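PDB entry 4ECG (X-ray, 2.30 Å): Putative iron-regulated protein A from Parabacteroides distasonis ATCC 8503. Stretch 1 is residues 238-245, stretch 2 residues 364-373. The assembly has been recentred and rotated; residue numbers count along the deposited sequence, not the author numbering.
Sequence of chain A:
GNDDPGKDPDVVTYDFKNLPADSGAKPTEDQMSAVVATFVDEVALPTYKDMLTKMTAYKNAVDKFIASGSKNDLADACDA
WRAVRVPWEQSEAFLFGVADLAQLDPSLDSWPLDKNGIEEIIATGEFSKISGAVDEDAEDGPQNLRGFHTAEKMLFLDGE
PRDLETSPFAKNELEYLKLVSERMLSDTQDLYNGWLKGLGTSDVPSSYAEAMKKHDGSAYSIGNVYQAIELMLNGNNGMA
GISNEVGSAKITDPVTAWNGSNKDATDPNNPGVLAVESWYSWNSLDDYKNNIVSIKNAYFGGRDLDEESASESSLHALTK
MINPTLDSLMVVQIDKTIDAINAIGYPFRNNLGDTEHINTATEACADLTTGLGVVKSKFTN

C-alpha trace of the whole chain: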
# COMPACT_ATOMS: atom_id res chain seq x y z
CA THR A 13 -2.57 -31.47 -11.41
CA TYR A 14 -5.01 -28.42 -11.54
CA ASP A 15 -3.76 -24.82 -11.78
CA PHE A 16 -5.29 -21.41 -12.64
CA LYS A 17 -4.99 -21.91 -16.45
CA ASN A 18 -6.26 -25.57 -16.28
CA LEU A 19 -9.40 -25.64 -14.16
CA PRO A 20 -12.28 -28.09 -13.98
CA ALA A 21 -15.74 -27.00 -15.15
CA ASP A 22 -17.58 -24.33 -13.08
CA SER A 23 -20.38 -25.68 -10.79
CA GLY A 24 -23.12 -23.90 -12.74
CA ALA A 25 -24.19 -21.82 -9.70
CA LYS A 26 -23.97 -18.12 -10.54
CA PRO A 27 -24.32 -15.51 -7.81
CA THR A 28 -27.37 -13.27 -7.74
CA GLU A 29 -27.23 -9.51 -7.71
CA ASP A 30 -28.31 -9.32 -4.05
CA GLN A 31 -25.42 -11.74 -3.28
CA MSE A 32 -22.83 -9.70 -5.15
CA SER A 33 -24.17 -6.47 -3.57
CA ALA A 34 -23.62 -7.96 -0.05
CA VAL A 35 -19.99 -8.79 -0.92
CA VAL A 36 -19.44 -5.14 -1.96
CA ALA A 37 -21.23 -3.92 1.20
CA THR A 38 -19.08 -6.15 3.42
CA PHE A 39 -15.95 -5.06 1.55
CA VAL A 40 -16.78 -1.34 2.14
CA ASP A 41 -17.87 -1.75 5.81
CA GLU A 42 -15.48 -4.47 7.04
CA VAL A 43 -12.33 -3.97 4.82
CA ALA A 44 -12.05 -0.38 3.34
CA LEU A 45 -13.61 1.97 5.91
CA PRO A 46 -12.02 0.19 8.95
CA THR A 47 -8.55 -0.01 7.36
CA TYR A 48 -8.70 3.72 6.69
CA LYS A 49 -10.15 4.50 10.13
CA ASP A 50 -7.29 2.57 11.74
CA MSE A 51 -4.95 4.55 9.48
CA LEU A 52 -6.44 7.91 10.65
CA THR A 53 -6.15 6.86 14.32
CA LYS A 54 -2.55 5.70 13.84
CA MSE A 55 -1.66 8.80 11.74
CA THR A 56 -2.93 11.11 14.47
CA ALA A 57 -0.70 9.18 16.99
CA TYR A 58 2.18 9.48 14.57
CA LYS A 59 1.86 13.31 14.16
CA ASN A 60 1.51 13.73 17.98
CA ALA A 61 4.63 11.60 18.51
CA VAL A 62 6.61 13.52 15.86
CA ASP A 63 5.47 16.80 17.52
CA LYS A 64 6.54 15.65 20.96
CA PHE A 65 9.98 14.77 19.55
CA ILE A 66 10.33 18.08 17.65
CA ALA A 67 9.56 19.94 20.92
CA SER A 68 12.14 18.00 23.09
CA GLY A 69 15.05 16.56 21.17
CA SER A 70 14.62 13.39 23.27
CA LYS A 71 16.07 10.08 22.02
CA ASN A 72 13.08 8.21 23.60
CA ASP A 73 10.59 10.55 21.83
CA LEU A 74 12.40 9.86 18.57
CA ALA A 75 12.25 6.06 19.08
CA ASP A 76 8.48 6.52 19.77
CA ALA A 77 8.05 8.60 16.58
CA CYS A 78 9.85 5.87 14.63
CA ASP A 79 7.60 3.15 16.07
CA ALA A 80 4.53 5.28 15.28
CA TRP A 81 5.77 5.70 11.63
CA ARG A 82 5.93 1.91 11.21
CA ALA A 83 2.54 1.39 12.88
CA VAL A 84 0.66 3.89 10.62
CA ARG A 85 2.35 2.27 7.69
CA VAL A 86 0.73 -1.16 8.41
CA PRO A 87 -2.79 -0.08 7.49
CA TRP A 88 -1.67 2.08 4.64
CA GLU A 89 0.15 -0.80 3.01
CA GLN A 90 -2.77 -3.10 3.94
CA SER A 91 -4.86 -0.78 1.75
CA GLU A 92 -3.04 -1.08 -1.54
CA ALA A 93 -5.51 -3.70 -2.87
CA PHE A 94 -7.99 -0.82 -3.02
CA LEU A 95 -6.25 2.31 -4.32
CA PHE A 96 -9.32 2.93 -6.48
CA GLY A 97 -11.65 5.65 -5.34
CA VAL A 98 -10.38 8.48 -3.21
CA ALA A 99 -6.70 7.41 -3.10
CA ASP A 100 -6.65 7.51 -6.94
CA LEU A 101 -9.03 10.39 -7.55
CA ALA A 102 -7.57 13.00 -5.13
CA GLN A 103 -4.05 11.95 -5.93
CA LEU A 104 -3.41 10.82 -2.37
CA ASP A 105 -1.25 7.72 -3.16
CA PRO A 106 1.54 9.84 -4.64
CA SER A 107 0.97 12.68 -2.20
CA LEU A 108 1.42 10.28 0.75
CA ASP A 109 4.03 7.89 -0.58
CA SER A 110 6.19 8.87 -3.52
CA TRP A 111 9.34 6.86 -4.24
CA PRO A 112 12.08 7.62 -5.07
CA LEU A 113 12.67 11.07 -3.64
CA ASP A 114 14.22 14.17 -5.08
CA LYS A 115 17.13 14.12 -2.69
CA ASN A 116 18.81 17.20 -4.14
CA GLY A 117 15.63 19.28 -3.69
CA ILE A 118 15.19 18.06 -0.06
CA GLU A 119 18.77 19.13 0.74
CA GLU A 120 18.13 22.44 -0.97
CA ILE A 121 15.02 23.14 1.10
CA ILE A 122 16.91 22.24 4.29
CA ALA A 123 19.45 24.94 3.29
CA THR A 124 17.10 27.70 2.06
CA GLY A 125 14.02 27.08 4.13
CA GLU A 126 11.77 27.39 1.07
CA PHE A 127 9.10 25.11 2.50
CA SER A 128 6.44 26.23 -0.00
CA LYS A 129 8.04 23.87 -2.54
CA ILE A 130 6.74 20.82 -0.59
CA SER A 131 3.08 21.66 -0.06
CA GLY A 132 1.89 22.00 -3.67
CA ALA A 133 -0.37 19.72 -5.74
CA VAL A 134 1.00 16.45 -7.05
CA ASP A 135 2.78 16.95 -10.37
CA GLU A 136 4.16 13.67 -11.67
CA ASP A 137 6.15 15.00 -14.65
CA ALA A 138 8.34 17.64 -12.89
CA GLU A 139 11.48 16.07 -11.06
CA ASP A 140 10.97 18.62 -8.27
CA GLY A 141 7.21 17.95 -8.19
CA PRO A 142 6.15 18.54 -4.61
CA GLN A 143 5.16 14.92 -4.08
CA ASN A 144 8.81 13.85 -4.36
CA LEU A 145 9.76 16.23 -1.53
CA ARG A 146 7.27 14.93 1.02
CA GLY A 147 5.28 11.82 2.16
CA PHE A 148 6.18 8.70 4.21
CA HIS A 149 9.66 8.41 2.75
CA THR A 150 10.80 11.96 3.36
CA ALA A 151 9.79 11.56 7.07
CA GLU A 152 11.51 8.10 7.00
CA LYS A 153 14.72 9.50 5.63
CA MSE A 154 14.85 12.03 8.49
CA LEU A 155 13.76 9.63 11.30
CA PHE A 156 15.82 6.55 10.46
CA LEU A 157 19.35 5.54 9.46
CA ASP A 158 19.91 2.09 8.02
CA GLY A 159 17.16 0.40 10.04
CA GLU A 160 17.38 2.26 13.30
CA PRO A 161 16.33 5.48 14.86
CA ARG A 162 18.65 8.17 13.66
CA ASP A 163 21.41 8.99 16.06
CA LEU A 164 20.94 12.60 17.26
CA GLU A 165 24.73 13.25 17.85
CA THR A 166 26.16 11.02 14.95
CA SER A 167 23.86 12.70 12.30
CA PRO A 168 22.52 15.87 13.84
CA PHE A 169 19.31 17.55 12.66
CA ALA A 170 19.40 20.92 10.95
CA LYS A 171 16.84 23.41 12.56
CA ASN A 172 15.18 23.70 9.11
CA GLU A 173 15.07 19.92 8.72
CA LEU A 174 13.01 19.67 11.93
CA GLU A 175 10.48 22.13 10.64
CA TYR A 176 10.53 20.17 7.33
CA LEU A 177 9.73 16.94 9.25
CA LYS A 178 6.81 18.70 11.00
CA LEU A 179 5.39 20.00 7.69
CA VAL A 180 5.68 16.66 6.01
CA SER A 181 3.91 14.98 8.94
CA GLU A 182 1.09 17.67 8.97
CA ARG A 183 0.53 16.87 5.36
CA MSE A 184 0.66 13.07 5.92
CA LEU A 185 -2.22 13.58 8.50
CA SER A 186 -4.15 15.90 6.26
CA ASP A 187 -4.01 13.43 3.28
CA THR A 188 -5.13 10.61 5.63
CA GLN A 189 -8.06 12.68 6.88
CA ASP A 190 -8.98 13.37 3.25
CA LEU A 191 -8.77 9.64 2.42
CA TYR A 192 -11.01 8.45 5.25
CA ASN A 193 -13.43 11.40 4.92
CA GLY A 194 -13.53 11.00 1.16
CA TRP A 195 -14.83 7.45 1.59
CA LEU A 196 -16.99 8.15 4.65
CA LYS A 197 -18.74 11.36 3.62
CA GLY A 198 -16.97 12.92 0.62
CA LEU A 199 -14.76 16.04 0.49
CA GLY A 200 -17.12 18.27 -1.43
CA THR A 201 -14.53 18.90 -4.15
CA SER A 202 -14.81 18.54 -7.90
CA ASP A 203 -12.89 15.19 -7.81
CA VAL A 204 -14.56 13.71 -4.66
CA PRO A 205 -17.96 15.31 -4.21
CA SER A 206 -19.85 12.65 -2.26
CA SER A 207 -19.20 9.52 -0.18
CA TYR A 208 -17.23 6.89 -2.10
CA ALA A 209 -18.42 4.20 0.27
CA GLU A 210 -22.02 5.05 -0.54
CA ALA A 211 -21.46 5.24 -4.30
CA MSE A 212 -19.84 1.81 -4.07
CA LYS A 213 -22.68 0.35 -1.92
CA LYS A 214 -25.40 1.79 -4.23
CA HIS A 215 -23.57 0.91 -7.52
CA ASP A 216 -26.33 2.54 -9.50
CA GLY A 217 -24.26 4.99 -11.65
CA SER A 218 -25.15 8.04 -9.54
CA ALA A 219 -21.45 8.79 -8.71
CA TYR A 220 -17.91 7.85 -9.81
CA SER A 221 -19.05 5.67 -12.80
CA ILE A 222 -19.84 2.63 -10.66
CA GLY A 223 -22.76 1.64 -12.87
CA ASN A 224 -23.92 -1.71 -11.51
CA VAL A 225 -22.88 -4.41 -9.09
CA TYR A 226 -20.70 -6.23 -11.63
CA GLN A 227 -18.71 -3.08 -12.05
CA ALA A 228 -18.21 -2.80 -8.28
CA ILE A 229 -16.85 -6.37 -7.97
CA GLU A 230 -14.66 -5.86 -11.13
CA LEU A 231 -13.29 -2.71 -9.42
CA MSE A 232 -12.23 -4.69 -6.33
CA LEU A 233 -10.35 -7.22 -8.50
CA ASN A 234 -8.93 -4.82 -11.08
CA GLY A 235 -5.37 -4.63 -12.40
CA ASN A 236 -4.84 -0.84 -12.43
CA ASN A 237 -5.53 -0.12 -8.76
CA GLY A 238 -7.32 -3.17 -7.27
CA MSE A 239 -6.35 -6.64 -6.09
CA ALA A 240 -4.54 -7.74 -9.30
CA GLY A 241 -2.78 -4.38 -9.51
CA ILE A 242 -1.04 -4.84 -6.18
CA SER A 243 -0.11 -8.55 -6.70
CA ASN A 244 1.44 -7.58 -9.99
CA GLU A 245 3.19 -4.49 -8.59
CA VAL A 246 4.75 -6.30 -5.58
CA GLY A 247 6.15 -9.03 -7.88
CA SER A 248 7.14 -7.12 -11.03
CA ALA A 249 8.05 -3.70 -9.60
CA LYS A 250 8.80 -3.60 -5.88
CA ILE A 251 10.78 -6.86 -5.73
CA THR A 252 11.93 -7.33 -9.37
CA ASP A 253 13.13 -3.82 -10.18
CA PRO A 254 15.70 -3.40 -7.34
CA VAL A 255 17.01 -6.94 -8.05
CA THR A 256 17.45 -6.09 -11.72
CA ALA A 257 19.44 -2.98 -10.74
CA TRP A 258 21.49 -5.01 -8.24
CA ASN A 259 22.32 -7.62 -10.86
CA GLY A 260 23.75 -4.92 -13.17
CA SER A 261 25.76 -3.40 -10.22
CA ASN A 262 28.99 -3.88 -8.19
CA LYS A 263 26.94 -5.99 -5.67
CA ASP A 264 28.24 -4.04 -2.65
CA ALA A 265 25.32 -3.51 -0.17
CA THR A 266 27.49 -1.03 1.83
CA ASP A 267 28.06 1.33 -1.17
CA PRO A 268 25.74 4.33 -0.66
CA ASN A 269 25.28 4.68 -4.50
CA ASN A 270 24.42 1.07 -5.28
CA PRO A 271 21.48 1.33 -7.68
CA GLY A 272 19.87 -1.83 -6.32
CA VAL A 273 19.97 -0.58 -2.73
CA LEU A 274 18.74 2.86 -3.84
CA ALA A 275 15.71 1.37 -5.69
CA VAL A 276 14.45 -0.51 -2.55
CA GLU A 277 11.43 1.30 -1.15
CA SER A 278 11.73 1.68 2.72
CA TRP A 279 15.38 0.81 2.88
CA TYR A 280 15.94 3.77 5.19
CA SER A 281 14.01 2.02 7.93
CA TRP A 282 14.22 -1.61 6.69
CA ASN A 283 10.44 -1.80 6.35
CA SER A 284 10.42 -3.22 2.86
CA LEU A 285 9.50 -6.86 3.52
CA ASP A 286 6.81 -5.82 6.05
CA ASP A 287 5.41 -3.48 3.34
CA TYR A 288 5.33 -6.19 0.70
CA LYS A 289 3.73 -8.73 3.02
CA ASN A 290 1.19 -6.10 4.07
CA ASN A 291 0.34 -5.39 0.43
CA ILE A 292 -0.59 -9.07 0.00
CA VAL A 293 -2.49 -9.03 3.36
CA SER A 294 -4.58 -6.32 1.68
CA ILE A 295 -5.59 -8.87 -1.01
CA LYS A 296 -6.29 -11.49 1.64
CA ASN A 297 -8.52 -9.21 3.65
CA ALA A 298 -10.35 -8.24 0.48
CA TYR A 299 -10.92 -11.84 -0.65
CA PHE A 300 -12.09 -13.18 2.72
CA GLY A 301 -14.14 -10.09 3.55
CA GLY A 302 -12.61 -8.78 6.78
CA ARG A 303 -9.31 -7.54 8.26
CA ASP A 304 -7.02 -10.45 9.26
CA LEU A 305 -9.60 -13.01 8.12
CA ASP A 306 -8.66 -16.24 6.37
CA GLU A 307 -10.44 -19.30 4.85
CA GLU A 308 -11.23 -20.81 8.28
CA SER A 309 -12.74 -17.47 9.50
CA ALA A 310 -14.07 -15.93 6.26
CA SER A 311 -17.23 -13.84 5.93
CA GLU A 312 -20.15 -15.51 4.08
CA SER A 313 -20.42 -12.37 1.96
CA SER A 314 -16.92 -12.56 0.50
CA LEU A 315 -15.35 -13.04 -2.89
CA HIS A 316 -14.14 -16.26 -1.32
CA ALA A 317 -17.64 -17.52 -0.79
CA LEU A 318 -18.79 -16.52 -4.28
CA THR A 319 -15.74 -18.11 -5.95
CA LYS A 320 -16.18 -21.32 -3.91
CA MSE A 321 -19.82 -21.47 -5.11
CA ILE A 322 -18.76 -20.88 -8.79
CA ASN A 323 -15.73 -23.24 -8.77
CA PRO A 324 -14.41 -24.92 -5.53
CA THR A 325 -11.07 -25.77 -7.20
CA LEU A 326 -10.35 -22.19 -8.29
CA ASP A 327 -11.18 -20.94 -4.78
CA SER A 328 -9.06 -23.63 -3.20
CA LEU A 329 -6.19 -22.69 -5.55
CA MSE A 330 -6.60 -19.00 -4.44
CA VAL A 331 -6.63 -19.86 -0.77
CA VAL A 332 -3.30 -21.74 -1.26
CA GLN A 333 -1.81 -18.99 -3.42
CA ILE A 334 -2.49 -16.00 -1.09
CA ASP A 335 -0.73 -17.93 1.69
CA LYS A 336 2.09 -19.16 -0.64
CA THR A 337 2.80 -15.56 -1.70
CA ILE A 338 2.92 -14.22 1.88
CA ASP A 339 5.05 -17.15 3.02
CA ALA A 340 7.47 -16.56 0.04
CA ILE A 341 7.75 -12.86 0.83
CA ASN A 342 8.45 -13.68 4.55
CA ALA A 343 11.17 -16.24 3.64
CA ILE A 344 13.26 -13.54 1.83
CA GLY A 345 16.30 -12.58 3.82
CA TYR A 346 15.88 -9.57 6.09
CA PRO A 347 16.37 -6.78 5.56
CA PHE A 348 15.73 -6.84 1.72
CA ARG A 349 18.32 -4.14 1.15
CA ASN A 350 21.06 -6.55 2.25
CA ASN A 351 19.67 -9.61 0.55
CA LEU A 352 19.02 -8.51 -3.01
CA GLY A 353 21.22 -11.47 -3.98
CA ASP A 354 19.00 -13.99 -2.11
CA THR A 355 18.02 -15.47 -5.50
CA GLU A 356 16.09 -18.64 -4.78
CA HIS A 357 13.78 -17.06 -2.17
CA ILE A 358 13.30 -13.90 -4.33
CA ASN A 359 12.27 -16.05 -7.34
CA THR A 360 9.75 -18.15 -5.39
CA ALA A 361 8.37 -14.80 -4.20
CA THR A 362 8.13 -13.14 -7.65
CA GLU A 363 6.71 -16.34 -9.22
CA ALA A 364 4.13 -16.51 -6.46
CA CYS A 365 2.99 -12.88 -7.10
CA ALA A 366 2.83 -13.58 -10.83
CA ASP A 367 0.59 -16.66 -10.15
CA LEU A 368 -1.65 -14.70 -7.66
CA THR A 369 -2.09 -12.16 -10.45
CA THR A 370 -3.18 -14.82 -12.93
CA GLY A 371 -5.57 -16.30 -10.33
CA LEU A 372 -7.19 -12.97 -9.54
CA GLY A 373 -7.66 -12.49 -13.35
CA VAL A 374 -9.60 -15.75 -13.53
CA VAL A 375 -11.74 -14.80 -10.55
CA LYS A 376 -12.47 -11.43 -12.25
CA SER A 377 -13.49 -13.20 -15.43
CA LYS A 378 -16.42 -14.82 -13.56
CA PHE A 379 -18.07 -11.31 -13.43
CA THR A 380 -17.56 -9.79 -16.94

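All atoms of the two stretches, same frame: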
# COMPACT_ATOMS: atom_id res chain seq x y z
N GLY A 238 -6.69 -2.20 -8.16
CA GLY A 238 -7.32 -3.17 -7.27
C GLY A 238 -6.46 -4.36 -6.91
O GLY A 238 -5.23 -4.27 -6.90
N MSE A 239 -7.09 -5.49 -6.61
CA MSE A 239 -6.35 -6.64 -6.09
C MSE A 239 -5.24 -7.12 -7.05
O MSE A 239 -4.10 -7.26 -6.62
CB MSE A 239 -7.30 -7.77 -5.69
CG MSE A 239 -8.17 -7.39 -4.47
SE MSE A 239 -9.88 -8.32 -4.47
CE MSE A 239 -9.22 -9.88 -3.56
N ALA A 240 -5.55 -7.27 -8.34
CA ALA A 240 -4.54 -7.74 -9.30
C ALA A 240 -3.47 -6.70 -9.55
O ALA A 240 -2.35 -7.02 -9.88
CB ALA A 240 -5.18 -8.22 -10.60
N GLY A 241 -3.79 -5.44 -9.33
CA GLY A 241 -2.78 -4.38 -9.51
C GLY A 241 -1.66 -4.56 -8.52
O GLY A 241 -0.46 -4.49 -8.90
N ILE A 242 -2.04 -4.76 -7.26
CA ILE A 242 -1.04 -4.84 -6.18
C ILE A 242 -0.23 -6.16 -6.20
O ILE A 242 1.01 -6.10 -6.04
CB ILE A 242 -1.61 -4.53 -4.79
CG1 ILE A 242 -0.46 -4.30 -3.80
CG2 ILE A 242 -2.53 -5.63 -4.30
CD1 ILE A 242 0.50 -3.15 -4.12
N SER A 243 -0.89 -7.31 -6.48
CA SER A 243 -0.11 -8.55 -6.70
C SER A 243 0.94 -8.37 -7.78
O SER A 243 2.10 -8.78 -7.63
CB SER A 243 -1.01 -9.74 -7.03
OG SER A 243 -1.74 -9.56 -8.22
N ASN A 244 0.53 -7.76 -8.88
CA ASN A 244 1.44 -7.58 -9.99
C ASN A 244 2.55 -6.59 -9.68
O ASN A 244 3.68 -6.75 -10.14
CB ASN A 244 0.65 -7.16 -11.19
CG ASN A 244 1.50 -6.96 -12.39
OD1 ASN A 244 2.07 -7.91 -12.88
ND2 ASN A 244 1.62 -5.72 -12.85
N GLU A 245 2.22 -5.54 -8.94
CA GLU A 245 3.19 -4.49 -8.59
C GLU A 245 4.23 -4.99 -7.59
O GLU A 245 5.43 -4.70 -7.72
CB GLU A 245 2.42 -3.27 -8.04
CG GLU A 245 3.23 -2.15 -7.36
CD GLU A 245 3.87 -1.12 -8.29
OE1 GLU A 245 3.80 -1.32 -9.55
OE2 GLU A 245 4.43 -0.09 -7.75
N ALA A 364 5.37 -16.35 -7.18
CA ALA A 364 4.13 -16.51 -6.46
C ALA A 364 3.21 -15.28 -6.69
O ALA A 364 1.98 -15.44 -6.79
CB ALA A 364 4.38 -16.75 -4.99
N CYS A 365 3.80 -14.08 -6.76
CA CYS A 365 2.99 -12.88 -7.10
C CYS A 365 2.48 -12.98 -8.53
O CYS A 365 1.35 -12.58 -8.81
CB CYS A 365 3.76 -11.58 -6.96
SG CYS A 365 4.36 -11.19 -5.29
N ALA A 366 3.28 -13.52 -9.43
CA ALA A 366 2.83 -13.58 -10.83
C ALA A 366 1.62 -14.57 -10.94
O ALA A 366 0.60 -14.28 -11.60
CB ALA A 366 3.99 -13.94 -11.78
N ASP A 367 1.72 -15.71 -10.26
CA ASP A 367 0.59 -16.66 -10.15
C ASP A 367 -0.65 -16.10 -9.38
O ASP A 367 -1.76 -16.44 -9.70
CB ASP A 367 1.05 -18.00 -9.50
CG ASP A 367 2.06 -18.79 -10.37
OD1 ASP A 367 2.08 -18.59 -11.61
OD2 ASP A 367 2.80 -19.64 -9.83
N LEU A 368 -0.49 -15.25 -8.38
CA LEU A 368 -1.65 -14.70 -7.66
C LEU A 368 -2.34 -13.75 -8.63
O LEU A 368 -3.54 -13.71 -8.71
CB LEU A 368 -1.20 -13.94 -6.41
CG LEU A 368 -2.22 -13.32 -5.45
CD1 LEU A 368 -3.38 -14.27 -5.14
CD2 LEU A 368 -1.47 -12.90 -4.20
N THR A 369 -1.54 -13.04 -9.42
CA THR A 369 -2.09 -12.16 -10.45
C THR A 369 -2.92 -12.90 -11.50
O THR A 369 -3.98 -12.47 -11.86
CB THR A 369 -1.00 -11.38 -11.15
OG1 THR A 369 -0.34 -10.55 -10.17
CG2 THR A 369 -1.60 -10.52 -12.33
N THR A 370 -2.42 -14.01 -12.01
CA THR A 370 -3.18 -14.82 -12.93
C THR A 370 -4.48 -15.30 -12.30
O THR A 370 -5.53 -15.25 -12.93
CB THR A 370 -2.36 -16.05 -13.32
OG1 THR A 370 -1.16 -15.59 -13.93
CG2 THR A 370 -3.12 -16.94 -14.32
N GLY A 371 -4.40 -15.77 -11.06
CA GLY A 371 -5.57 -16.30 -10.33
C GLY A 371 -6.66 -15.26 -10.14
O GLY A 371 -7.84 -15.51 -10.41
N LEU A 372 -6.26 -14.07 -9.68
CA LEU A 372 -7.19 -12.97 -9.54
C LEU A 372 -7.82 -12.58 -10.90
O LEU A 372 -8.96 -12.24 -10.93
CB LEU A 372 -6.51 -11.76 -8.90
CG LEU A 372 -6.04 -11.97 -7.46
CD1 LEU A 372 -4.97 -10.93 -7.16
CD2 LEU A 372 -7.25 -11.95 -6.52
N GLY A 373 -7.08 -12.66 -12.00
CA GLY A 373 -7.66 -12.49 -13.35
C GLY A 373 -8.80 -13.45 -13.68
O GLY A 373 -9.81 -13.08 -14.32

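Small side chains let helices pack closely, and a polar group can be buried at such a contact if it finds a partner there. The pairing of helix 239-245 with helix 364-373 illustrates both points. The two run nearly antiparallel, at 163° between their N-to-C directions, and their axes approach to 8.0 Å. The CA atoms of Ala240 and Thr369 lie 5.2 Å apart, those of Ser243 and Cys365 5.3 Å.

Ser243 covers the most surface. Its CB points toward the opposing helix, and its side chain is a knob in a hole formed by Cys365, Leu368, Thr369 and Leu372. So short a side chain fits where the backbones are this near, and the carbonyl Ser243 O comes within 3.3 Å of the side-chain atom Cys365 CB. In the p rotamer, Ser243 OG meets Thr369 OG1 at 2.6 Å, a short hydrogen bond in which either hydroxyl could be the donor. Each oxygen also lies near a carbonyl of its own helix, Ser243 OG 3.1 Å from Ala240 O and Thr369 OG1 3.0 Å from Cys365 O, so the hydroxyl of buried Ser243 has polar neighbours on both helices. Thr369, in the m rotamer, brings its hydroxyl to this point although its CB leaves the backbone sideways.

Leu372 supplies the apolar counterpart. Its CB points toward the first helix, and its CD1 lies 3.8 Å from Met239 O, 3.9 Å from Ala240 CA and 3.7 Å from Ser243 OG, so one methyl touches three residues of the partner. Its CD2 meets the selenomethionine methyl, Met239 CE, at 4.1 Å, while Leu372 CB packs against Ala240 CB, also at 4.1 Å. Alanine's single methyl suits this close passage, whereas the longer side chain of Met239 brings its terminal methyl back to the leucine. Counting both sides, the contact buries 339 Å², a modest area combining one hydroxyl pair with an apolar patch.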